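Long-range contact in beta-galactosidase (Trichoderma reesei, PDB 3OG2), which probably hydrolyses terminal non-reducing beta-D-galactose residues from beta-D-galactosides, as a member of glycoside hydrolase family 35: residues A[913-925]-A[954-968]. Numbering follows the deposited sequence. Where two conformers were deposited one is given.
Sequences AAAPYRALLYVNG and NWIGVALWALESRGA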
ATOM      1  N   ALA A 913     -27.863  18.578   0.572  1.00 64.50           N
ATOM      2  CA  ALA A 913     -29.218  18.234   0.122  1.00 53.57           C
ATOM      3  C   ALA A 913     -29.112  18.030  -1.372  1.00 50.85           C
ATOM      4  O   ALA A 913     -29.199  19.015  -2.122  1.00 75.64           O
ATOM      5  CB  ALA A 913     -30.234  19.265   0.569  1.00 52.20           C
ATOM      6  N   ALA A 914     -28.905  16.749  -1.721  1.00 44.12           N
ATOM      7  CA  ALA A 914     -28.922  16.510  -3.156  1.00 35.47           C
ATOM      8  C   ALA A 914     -29.331  15.058  -3.396  1.00 28.25           C
ATOM      9  O   ALA A 914     -28.970  14.144  -2.645  1.00 26.95           O
ATOM     10  CB  ALA A 914     -27.605  16.919  -3.760  1.00 30.91           C
ATOM     11  N   ALA A 915     -30.113  14.899  -4.446  1.00 26.25           N
ATOM     12  CA  ALA A 915     -30.510  13.582  -4.932  1.00 22.13           C
ATOM     13  C   ALA A 915     -29.280  12.683  -5.118  1.00 19.07           C
ATOM     14  O   ALA A 915     -28.190  13.088  -5.539  1.00 17.67           O
ATOM     15  CB  ALA A 915     -31.277  13.707  -6.227  1.00 23.53           C
ATOM     16  N   PRO A 916     -29.485  11.420  -4.777  1.00 16.33           N
ATOM     17  CA  PRO A 916     -28.395  10.456  -4.809  1.00 14.76           C
ATOM     18  C   PRO A 916     -27.946  10.039  -6.206  1.00 11.20           C
ATOM     19  O   PRO A 916     -28.780   9.865  -7.114  1.00 13.47           O
ATOM     20  CB  PRO A 916     -28.996   9.244  -4.069  1.00 16.34           C
ATOM     21  CG  PRO A 916     -30.474   9.404  -4.313  1.00 18.33           C
ATOM     22  CD  PRO A 916     -30.781  10.871  -4.305  1.00 20.09           C
ATOM     23  N   TYR A 917     -26.619   9.892  -6.377  1.00 11.81           N
ATOM     24  CA  TYR A 917     -26.112   9.419  -7.643  1.00 10.02           C
ATOM     25  C   TYR A 917     -24.794   8.653  -7.419  1.00  9.19           C
ATOM     26  O   TYR A 917     -24.165   8.799  -6.379  1.00  9.95           O
ATOM     27  CB  TYR A 917     -25.888  10.555  -8.643  1.00 12.27           C
ATOM     28  CG  TYR A 917     -24.792  11.550  -8.304  1.00 11.19           C
ATOM     29  CD1 TYR A 917     -25.038  12.619  -7.434  1.00 11.77           C
ATOM     30  CD2 TYR A 917     -23.547  11.430  -8.875  1.00 11.30           C
ATOM     31  CE1 TYR A 917     -24.040  13.525  -7.135  1.00 11.79           C
ATOM     32  CE2 TYR A 917     -22.548  12.347  -8.579  1.00 11.06           C
ATOM     33  CZ  TYR A 917     -22.787  13.379  -7.727  1.00 11.23           C
ATOM     34  OH  TYR A 917     -21.779  14.277  -7.466  1.00 13.24           O
ATOM     35  N   ARG A 918     -24.502   7.906  -8.487  1.00  9.38           N
ATOM     36  CA  ARG A 918     -23.221   7.200  -8.537  1.00 10.02           C
ATOM     37  C   ARG A 918     -22.478   7.743  -9.741  1.00 10.47           C
ATOM     38  O   ARG A 918     -23.133   8.041 -10.762  1.00 12.60           O
ATOM     39  CB  ARG A 918     -23.413   5.673  -8.656  1.00 11.07           C
ATOM     40  CG  ARG A 918     -24.280   5.207  -7.474  1.00 11.66           C
ATOM     41  CD  ARG A 918     -24.644   3.745  -7.577  1.00 11.54           C
ATOM     42  NE  ARG A 918     -23.547   2.764  -7.422  1.00 10.21           N
ATOM     43  CZ  ARG A 918     -23.211   2.201  -6.287  1.00  8.62           C
ATOM     44  NH1 ARG A 918     -23.837   2.550  -5.153  1.00  9.60           N
ATOM     45  NH2 ARG A 918     -22.225   1.314  -6.267  1.00 10.38           N
ATOM     46  N   ALA A 919     -21.190   7.923  -9.659  1.00  9.07           N
ATOM     47  CA  ALA A 919     -20.439   8.410 -10.817  1.00  8.60           C
ATOM     48  C   ALA A 919     -19.183   7.554 -10.965  1.00  7.92           C
ATOM     49  O   ALA A 919     -18.652   6.968  -9.988  1.00 10.33           O
ATOM     50  CB  ALA A 919     -20.019   9.876 -10.619  1.00 10.51           C
ATOM     51  N   LEU A 920     -18.723   7.443 -12.182  1.00  8.13           N
ATOM     52  CA  LEU A 920     -17.448   6.823 -12.517  1.00  8.07           C
ATOM     53  C   LEU A 920     -16.558   7.910 -13.154  1.00  8.64           C
ATOM     54  O   LEU A 920     -17.037   8.657 -13.998  1.00 10.77           O
ATOM     55  CB  LEU A 920     -17.615   5.679 -13.499  1.00  9.27           C
ATOM     56  CG  LEU A 920     -18.505   4.539 -13.032  1.00 12.31           C
ATOM     57  CD1 LEU A 920     -18.796   3.607 -14.188  1.00 15.28           C
ATOM     58  CD2 LEU A 920     -17.759   3.766 -11.927  1.00 17.60           C
ATOM     59  N   LEU A 921     -15.304   7.909 -12.732  1.00  7.95           N
ATOM     60  CA  LEU A 921     -14.317   8.863 -13.247  1.00  7.88           C
ATOM     61  C   LEU A 921     -13.356   8.125 -14.189  1.00  7.79           C
ATOM     62  O   LEU A 921     -12.782   7.112 -13.755  1.00  8.82           O
ATOM     63  CB  LEU A 921     -13.545   9.495 -12.076  1.00  9.30           C
ATOM     64  CG  LEU A 921     -12.384  10.389 -12.486  1.00  9.99           C
ATOM     65  CD1 LEU A 921     -12.849  11.678 -13.180  1.00 12.54           C
ATOM     66  CD2 LEU A 921     -11.592  10.741 -11.215  1.00 11.90           C
ATOM     67  N   TYR A 922     -13.158   8.589 -15.396  1.00  8.54           N
ATOM     68  CA  TYR A 922     -12.195   8.037 -16.321  1.00  8.36           C
ATOM     69  C   TYR A 922     -11.186   9.103 -16.684  1.00  8.11           C
ATOM     70  O   TYR A 922     -11.540  10.270 -16.871  1.00  9.24           O
ATOM     71  CB  TYR A 922     -12.908   7.569 -17.556  1.00 10.21           C
ATOM     72  CG  TYR A 922     -13.587   6.233 -17.426  1.00 11.92           C
ATOM     73  CD1 TYR A 922     -12.816   5.133 -17.826  1.00 14.95           C
ATOM     74  CD2 TYR A 922     -14.881   5.970 -17.018  1.00 15.79           C
ATOM     75  CE1 TYR A 922     -13.189   3.814 -17.829  1.00 16.89           C
ATOM     76  CE2 TYR A 922     -15.276   4.589 -17.011  1.00 16.11           C
ATOM     77  CZ  TYR A 922     -14.469   3.562 -17.387  1.00 19.31           C
ATOM     78  OH  TYR A 922     -14.874   2.214 -17.418  1.00 23.12           O
ATOM     79  N   VAL A 923      -9.949   8.687 -16.750  1.00  8.41           N
ATOM     80  CA  VAL A 923      -8.864   9.568 -17.224  1.00  8.66           C
ATOM     81  C   VAL A 923      -8.082   8.821 -18.296  1.00  7.08           C
ATOM     82  O   VAL A 923      -7.467   7.795 -17.988  1.00  7.95           O
ATOM     83  CB  VAL A 923      -7.960  10.017 -16.089  1.00  8.88           C
ATOM     84  CG1 VAL A 923      -6.821  10.862 -16.691  1.00 10.21           C
ATOM     85  CG2 VAL A 923      -8.776  10.774 -15.044  1.00 10.73           C
ATOM     86  N   ASN A 924      -8.079   9.284 -19.518  1.00  8.39           N
ATOM     87  CA  ASN A 924      -7.413   8.667 -20.639  1.00  8.29           C
ATOM     88  C   ASN A 924      -7.708   7.182 -20.714  1.00  8.74           C
ATOM     89  O   ASN A 924      -6.868   6.335 -21.010  1.00  9.38           O
ATOM     90  CB  ASN A 924      -5.891   8.916 -20.561  1.00  8.97           C
ATOM     91  CG  ASN A 924      -5.611  10.403 -20.738  1.00 10.51           C
ATOM     92  OD1 ASN A 924      -6.292  11.076 -21.521  1.00 11.09           O
ATOM     93  ND2 ASN A 924      -4.639  10.949 -20.033  1.00 11.55           N
ATOM     94  N   GLY A 925      -8.989   6.900 -20.476  1.00  8.91           N
ATOM     95  CA  GLY A 925      -9.517   5.544 -20.639  1.00  9.74           C
ATOM     96  C   GLY A 925      -9.392   4.672 -19.385  1.00  8.59           C
ATOM     97  O   GLY A 925     -10.024   3.603 -19.349  1.00  9.40           O
ATOM     98  N   ASN A 954      -5.507  15.535 -22.466  1.00 12.79           N
ATOM     99  CA  ASN A 954      -6.078  14.417 -21.714  1.00 11.55           C
ATOM    100  C   ASN A 954      -7.565  14.360 -22.035  1.00 11.22           C
ATOM    101  O   ASN A 954      -8.138  15.390 -22.426  1.00 13.71           O
ATOM    102  CB  ASN A 954      -5.897  14.660 -20.220  1.00 11.89           C
ATOM    103  CG  ASN A 954      -4.431  14.730 -19.863  1.00 11.57           C
ATOM    104  OD1 ASN A 954      -3.794  13.679 -19.670  1.00 12.78           O
ATOM    105  ND2 ASN A 954      -3.899  15.936 -19.785  1.00 11.87           N
ATOM    106  N   TRP A 955      -8.152  13.193 -21.848  1.00 10.17           N
ATOM    107  CA  TRP A 955      -9.618  13.031 -21.968  1.00 10.98           C
ATOM    108  C   TRP A 955     -10.119  12.626 -20.603  1.00 10.55           C
ATOM    109  O   TRP A 955      -9.579  11.645 -20.029  1.00 13.06           O
ATOM    110  CB  TRP A 955      -9.874  11.929 -23.009  1.00 12.40           C
ATOM    111  CG  TRP A 955      -9.829  12.673 -24.343  1.00 15.00           C
ATOM    112  CD1 TRP A 955      -8.709  12.756 -25.149  1.00 15.91           C
ATOM    113  CD2 TRP A 955     -10.884  13.427 -24.946  1.00 15.51           C
ATOM    114  NE1 TRP A 955      -9.052  13.516 -26.237  1.00 19.53           N
ATOM    115  CE2 TRP A 955     -10.361  13.937 -26.148  1.00 18.68           C
ATOM    116  CE3 TRP A 955     -12.215  13.728 -24.627  1.00 17.09           C
ATOM    117  CZ2 TRP A 955     -11.136  14.728 -27.018  1.00 22.46           C
ATOM    118  CZ3 TRP A 955     -12.996  14.515 -25.488  1.00 18.98           C
ATOM    119  CH2 TRP A 955     -12.444  15.015 -26.691  1.00 22.99           C
ATOM    120  N   ILE A 956     -11.090  13.349 -20.079  0.50 11.09           N
ATOM    121  CA  ILE A 956     -11.697  13.096 -18.781  0.50 11.32           C
ATOM    122  C   ILE A 956     -13.161  12.704 -18.957  0.50 10.42           C
ATOM    123  O   ILE A 956     -13.896  13.340 -19.711  0.50 11.93           O
ATOM    124  CB  ILE A 956     -11.605  14.318 -17.852  0.50 13.79           C
ATOM    125  CG1 ILE A 956     -10.182  14.653 -17.399  0.50 14.38           C
ATOM    126  CG2 ILE A 956     -12.523  14.147 -16.652  0.50 13.61           C
ATOM    127  CD1 ILE A 956      -9.490  13.520 -16.673  0.50 13.29           C
ATOM    128  N   GLY A 957     -13.575  11.648 -18.265  1.00  9.55           N
ATOM    129  CA  GLY A 957     -14.914  11.125 -18.416  1.00  9.55           C
ATOM    130  C   GLY A 957     -15.589  11.059 -17.083  1.00  9.03           C
ATOM    131  O   GLY A 957     -14.970  10.686 -16.069  1.00 10.45           O
ATOM    132  N   VAL A 958     -16.877  11.388 -17.044  1.00  8.81           N
ATOM    133  CA  VAL A 958     -17.673  11.234 -15.848  1.00  9.07           C
ATOM    134  C   VAL A 958     -18.995  10.559 -16.254  1.00  8.81           C
ATOM    135  O   VAL A 958     -19.777  11.119 -17.023  1.00 10.21           O
ATOM    136  CB  VAL A 958     -17.956  12.583 -15.190  1.00 10.80           C
ATOM    137  CG1 VAL A 958     -18.845  12.413 -13.952  1.00 13.17           C
ATOM    138  CG2 VAL A 958     -16.675  13.302 -14.847  1.00 13.09           C
ATOM    139  N   ALA A 959     -19.250   9.366 -15.695  1.00  8.91           N
ATOM    140  CA  ALA A 959     -20.558   8.721 -15.822  1.00  8.92           C
ATOM    141  C   ALA A 959     -21.394   9.206 -14.648  1.00  8.93           C
ATOM    142  O   ALA A 959     -20.884   9.283 -13.562  1.00 11.76           O
ATOM    143  CB  ALA A 959     -20.451   7.187 -15.835  1.00 10.96           C
ATOM    144  N   LEU A 960     -22.657   9.487 -14.937  1.00  8.76           N
ATOM    145  CA  LEU A 960     -23.593   9.964 -13.914  1.00  9.67           C
ATOM    146  C   LEU A 960     -24.810   9.060 -13.950  1.00  9.76           C
ATOM    147  O   LEU A 960     -25.534   9.065 -14.955  1.00 10.91           O
ATOM    148  CB  LEU A 960     -23.964  11.430 -14.225  1.00 12.66           C
ATOM    149  CG  LEU A 960     -25.077  12.023 -13.361  1.00 13.31           C
ATOM    150  CD1 LEU A 960     -24.593  12.073 -11.926  1.00 14.77           C
ATOM    151  CD2 LEU A 960     -25.476  13.387 -13.896  1.00 15.80           C
ATOM    152  N   TRP A 961     -25.041   8.337 -12.866  1.00  9.81           N
ATOM    153  CA  TRP A 961     -26.177   7.449 -12.712  1.00  9.03           C
ATOM    154  C   TRP A 961     -27.056   8.096 -11.638  1.00  8.65           C
ATOM    155  O   TRP A 961     -26.705   8.036 -10.446  1.00 10.41           O
ATOM    156  CB  TRP A 961     -25.695   6.033 -12.372  1.00  9.89           C
ATOM    157  CG  TRP A 961     -26.741   5.019 -12.015  1.00  8.99           C
ATOM    158  CD1 TRP A 961     -28.117   5.064 -12.002  1.00  9.63           C
ATOM    159  CD2 TRP A 961     -26.464   3.667 -11.579  1.00  9.96           C
ATOM    160  NE1 TRP A 961     -28.675   3.873 -11.598  1.00  9.56           N
ATOM    161  CE2 TRP A 961     -27.663   2.999 -11.329  1.00 10.14           C
ATOM    162  CE3 TRP A 961     -25.241   3.004 -11.389  1.00 12.23           C
ATOM    163  CZ2 TRP A 961     -27.724   1.665 -10.885  1.00 11.29           C
ATOM    164  CZ3 TRP A 961     -25.275   1.693 -10.953  1.00 13.85           C
ATOM    165  CH2 TRP A 961     -26.506   1.037 -10.705  1.00 12.53           C
ATOM    166  N   ALA A 962     -28.172   8.654 -12.106  1.00  9.28           N
ATOM    167  CA  ALA A 962     -29.148   9.276 -11.193  1.00 10.79           C
ATOM    168  C   ALA A 962     -30.094   8.165 -10.717  1.00  9.96           C
ATOM    169  O   ALA A 962     -30.721   7.483 -11.560  1.00 11.91           O
ATOM    170  CB  ALA A 962     -29.926  10.323 -11.925  1.00 12.51           C
ATOM    171  N   LEU A 963     -30.206   7.936  -9.424  1.00 11.36           N
ATOM    172  CA  LEU A 963     -30.921   6.802  -8.895  1.00 11.64           C
ATOM    173  C   LEU A 963     -32.400   7.076  -8.666  1.00 11.57           C
ATOM    174  O   LEU A 963     -33.136   6.114  -8.510  1.00 13.69           O
ATOM    175  CB  LEU A 963     -30.294   6.426  -7.523  1.00 11.52           C
ATOM    176  CG  LEU A 963     -28.887   5.835  -7.661  1.00 12.16           C
ATOM    177  CD1 LEU A 963     -28.133   5.986  -6.344  1.00 14.81           C
ATOM    178  CD2 LEU A 963     -28.997   4.376  -8.074  1.00 15.16           C
ATOM    179  N   GLU A 964     -32.810   8.346  -8.566  1.00 12.73           N
ATOM    180  CA  GLU A 964     -34.161   8.676  -8.254  1.00 13.37           C
ATOM    181  C   GLU A 964     -34.782   9.440  -9.415  1.00 12.87           C
ATOM    182  O   GLU A 964     -34.125   9.960 -10.311  1.00 13.10           O
ATOM    183  CB  GLU A 964     -34.210   9.481  -6.945  1.00 16.83           C
ATOM    184  CG  GLU A 964     -33.835   8.551  -5.777  1.00 22.23           C
ATOM    185  CD  GLU A 964     -33.941   9.180  -4.414  1.00 28.06           C
ATOM    186  OE1 GLU A 964     -34.115  10.417  -4.288  1.00 30.33           O
ATOM    187  OE2 GLU A 964     -33.830   8.399  -3.427  1.00 44.73           O
ATOM    188  N   SER A 965     -36.106   9.494  -9.358  1.00 13.87           N
ATOM    189  CA  SER A 965     -36.831   9.943 -10.558  1.00 16.69           C
ATOM    190  C   SER A 965     -36.663  11.423 -10.846  1.00 17.52           C
ATOM    191  O   SER A 965     -36.967  11.821 -11.982  1.00 21.87           O
ATOM    192  CB  SER A 965     -38.318   9.596 -10.358  1.00 20.38           C
ATOM    193  OG  SER A 965     -38.820  10.364  -9.260  1.00 24.91           O
ATOM    194  N   ARG A 966     -36.200  12.162  -9.848  1.00 16.42           N
ATOM    195  CA  ARG A 966     -35.893  13.577  -9.908  1.00 20.29           C
ATOM    196  C   ARG A 966     -34.613  13.884 -10.675  1.00 18.05           C
ATOM    197  O   ARG A 966     -34.252  15.013 -10.973  1.00 19.73           O
ATOM    198  CB  ARG A 966     -35.697  14.114  -8.471  1.00 35.25           C
ATOM    199  CG  ARG A 966     -34.743  13.251  -7.611  1.00 50.55           C
ATOM    200  CD  ARG A 966     -34.642  13.787  -6.197  1.00 66.83           C
ATOM    201  NE  ARG A 966     -34.420  12.891  -5.070  1.00 70.61           N
ATOM    202  CZ  ARG A 966     -33.879  13.301  -3.913  1.00 66.39           C
ATOM    203  NH1 ARG A 966     -33.528  14.591  -3.805  1.00 51.57           N
ATOM    204  NH2 ARG A 966     -33.660  12.517  -2.854  1.00 42.91           N
ATOM    205  N   GLY A 967     -33.847  12.819 -10.953  1.00 17.41           N
ATOM    206  CA  GLY A 967     -32.549  12.978 -11.575  1.00 16.09           C
ATOM    207  C   GLY A 967     -31.433  13.349 -10.613  1.00 13.69           C
ATOM    208  O   GLY A 967     -31.563  13.132  -9.387  1.00 15.77           O
ATOM    209  N   ALA A 968     -30.322  13.869 -11.186  1.00 12.56           N
ATOM    210  CA  ALA A 968     -29.149  14.187 -10.356  1.00 13.12           C
ATOM    211  C   ALA A 968     -28.203  15.047 -11.162  1.00 11.66           C
ATOM    212  O   ALA A 968     -28.247  15.111 -12.388  1.00 14.01           O
ATOM    213  CB  ALA A 968     -28.462  12.909  -9.850  1.00 14.37           C
TER
HETATM  214  O   HOH W   1     -31.220  10.710  -8.061  1.00 14.12           O
HETATM  215  O   HOH W   2     -11.092   8.772 -20.336  1.00 14.00           O
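R918 and W961 face each other as a hydrogen-bonded pair of two antiparallel strands, 917-923 and 954-962, neighbours in a five-stranded sheet of a C-terminal all-beta domain. Two backbone bonds join the pair, R918 N to W961 O and W961 N to R918 O, and the arginine chain then runs beside the indole, pointing the same way. Its CB leaves the sheet on the face shared with L920 and A959; CG packs on L963 CD1 at 4.1 Å. CD lies over the six-membered ring of W961 in a CH-pi contact, 4.2 Å from the centroid. Beyond the bend at chi3 (68°), NE passes W961 CZ3 at 4.1 Å, and the guanidinium, its plane 67° from the indole, carries its charge to a salt bridge with D783 through NH2, while NH1 donates to A737 O. On the other face Y917 sets CD2 3.3 Å from L960 CD1, and V923 and I956 lie side by side near F906 of strand 900-908. At the far end, N924 N still bonds W955 O, while N924 OD1 accepts the return bond from W955 N; its ND2 donates to N954 OD1, on a lone pair, and to I947 O, and N954 OD1 also accepts from D949 N. At the turn 964-967, R966 holds E964 OE1 side-on through NE and NH2, and A915 CB rests 3.1 Å above the plane of that guanidinium.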